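Local coordinates for protein putative thioesterase (Syntrophus aciditrophicus SB, PDB 3HDU) that probably hydrolyses thioesters, as a hotdog-fold member of the PaaI-like thioesterase family, at residues Gly64-Ala69 / Thr137-Asp142. Residues are numbered along the deposited sequence; the frame is centred on the assembly and turned at random.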
loop_
_atom_site.group_PDB
_atom_site.type_symbol
_atom_site.label_atom_id
_atom_site.label_comp_id
_atom_site.label_asym_id
_atom_site.label_seq_id
_atom_site.Cartn_x
_atom_site.Cartn_y
_atom_site.Cartn_z
ATOM N N GLY A 64 19.891 2.513 5.290
ATOM C CA GLY A 64 19.657 3.851 5.843
ATOM C C GLY A 64 20.180 4.968 4.946
ATOM O O GLY A 64 19.517 6.001 4.797
ATOM N N VAL A 65 21.366 4.757 4.358
ATOM C CA VAL A 65 21.980 5.703 3.411
ATOM C C VAL A 65 21.100 5.878 2.169
ATOM O O VAL A 65 20.836 7.015 1.761
ATOM C CB VAL A 65 23.427 5.264 2.998
ATOM C CG1 VAL A 65 23.968 6.106 1.850
ATOM C CG2 VAL A 65 24.370 5.341 4.189
ATOM N N ILE A 66 20.652 4.757 1.589
ATOM C CA ILE A 66 19.762 4.752 0.408
ATOM C C ILE A 66 18.427 5.464 0.687
ATOM O O ILE A 66 17.955 6.234 -0.165
ATOM C CB ILE A 66 19.510 3.305 -0.109
ATOM C CG1 ILE A 66 20.773 2.749 -0.769
ATOM C CG2 ILE A 66 18.362 3.241 -1.136
ATOM C CD1 ILE A 66 20.713 1.248 -1.004
ATOM N N SER A 67 17.841 5.212 1.866
ATOM C CA SER A 67 16.579 5.852 2.271
ATOM C C SER A 67 16.749 7.367 2.442
ATOM O O SER A 67 15.853 8.119 2.060
ATOM C CB SER A 67 15.986 5.218 3.546
ATOM O OG SER A 67 16.808 5.403 4.691
ATOM N N SER A 68 17.890 7.804 2.993
ATOM C CA SER A 68 18.199 9.243 3.136
ATOM C C SER A 68 18.383 9.930 1.780
ATOM O O SER A 68 17.823 11.001 1.564
ATOM C CB SER A 68 19.447 9.472 3.980
ATOM O OG SER A 68 19.221 9.057 5.310
ATOM N N ALA A 69 19.156 9.304 0.884
ATOM C CA ALA A 69 19.398 9.825 -0.473
ATOM C C ALA A 69 18.099 10.016 -1.266
ATOM O O ALA A 69 17.926 11.038 -1.932
ATOM C CB ALA A 69 20.347 8.912 -1.243
ATOM N N THR A 137 10.948 8.184 -7.248
ATOM C CA THR A 137 12.413 8.186 -7.409
ATOM C C THR A 137 12.981 6.854 -7.886
ATOM O O THR A 137 12.385 5.802 -7.670
ATOM C CB THR A 137 13.133 8.566 -6.101
ATOM O OG1 THR A 137 12.773 7.643 -5.069
ATOM C CG2 THR A 137 12.766 9.970 -5.680
ATOM N N GLU A 138 14.130 6.930 -8.555
ATOM C CA GLU A 138 14.882 5.764 -9.009
ATOM C C GLU A 138 16.324 5.983 -8.581
ATOM O O GLU A 138 16.902 7.003 -8.939
ATOM C CB GLU A 138 14.835 5.618 -10.527
ATOM C CG GLU A 138 13.450 5.428 -11.117
ATOM C CD GLU A 138 13.466 5.290 -12.633
ATOM O OE1 GLU A 138 14.549 5.120 -13.231
ATOM O OE2 GLU A 138 12.381 5.342 -13.246
ATOM N N LEU A 139 16.884 5.044 -7.815
ATOM C CA LEU A 139 18.261 5.118 -7.352
ATOM C C LEU A 139 19.080 4.020 -8.030
ATOM O O LEU A 139 18.692 2.843 -7.986
ATOM C CB LEU A 139 18.319 5.012 -5.831
ATOM C CG LEU A 139 19.677 5.346 -5.187
ATOM C CD1 LEU A 139 19.514 5.969 -3.803
ATOM C CD2 LEU A 139 20.577 4.132 -5.129
HETATM N N MSE A 140 20.204 4.430 -8.640
HETATM C CA MSE A 140 21.123 3.508 -9.328
HETATM C C MSE A 140 22.566 3.732 -8.894
HETATM O O MSE A 140 22.898 4.761 -8.323
HETATM C CB MSE A 140 20.973 3.541 -10.868
HETATM C CG MSE A 140 20.569 4.865 -11.481
HETATM SE SE MSE A 140 18.633 5.047 -11.530
HETATM C CE MSE A 140 18.519 6.981 -11.810
ATOM N N ASN A 141 23.407 2.732 -9.171
ATOM C CA ASN A 141 24.835 2.724 -8.790
ATOM C C ASN A 141 25.770 3.242 -9.908
ATOM O O ASN A 141 25.284 3.772 -10.916
ATOM C CB ASN A 141 25.228 1.311 -8.278
ATOM C CG ASN A 141 25.102 0.205 -9.338
ATOM O OD1 ASN A 141 25.016 0.455 -10.540
ATOM N ND2 ASN A 141 25.085 -1.032 -8.871
ATOM N N ASP A 142 27.091 3.126 -9.694
ATOM C CA ASP A 142 28.150 3.446 -10.692
ATOM C C ASP A 142 27.874 2.890 -12.089
ATOM O O ASP A 142 28.050 3.581 -13.096
ATOM C CB ASP A 142 29.493 2.816 -10.259
ATOM C CG ASP A 142 30.200 3.597 -9.177
ATOM O OD1 ASP A 142 30.901 4.568 -9.534
ATOM O OD2 ASP A 142 30.112 3.201 -7.988
#
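In the hotdog fold, a long central helix lies in the curve of an antiparallel sheet, and here Leu139 of strand 132-141 reaches from that sheet to Ile66 and Ala69 of helix 58-85. A single methyl does the touching. Leu139 CD1 sits 4.0 Å from Ile66 CG2 and equally far from Ala69 CB, so it fits between two residues one helical turn apart. The carbonyl of Ile66 borders the same methyl: Ile66 O lies 4.0 Å from Leu139 CD1. With CG anti to the backbone N (chi1 -169°), the leucine stretches out from the strand toward the helix. Ile66 meets it with its short branch: CG2 is the methyl that touches, while CG1 lies beside the backbone N and carries its end methyl away from the leucine. The side chains meet through apolar atoms, the surface buried between the segments is small, about 119 Å² in all, and the helix and strand backbones stay well apart, with Ile66 CA and Leu139 CA 7.9 Å from each other. Ile70, next on the helix, also packs on Leu139, and Ala148 of the adjoining strand 146-156 touches Ile66. The helix turns another face to a second subunit: Ser67 OG bonds to Gly64 O of its own chain at 2.8 Å, tilted 35° from the carbonyl plane, and also to Ser67 OG of that subunit. On the same strand as Leu139, Glu138 OE1 accepts the backbone N-H of Lys131 of a third subunit. Apolar side chains from the central helix and the sheet that curves round it, meeting in the buried core, are the basic packing of the hotdog fold.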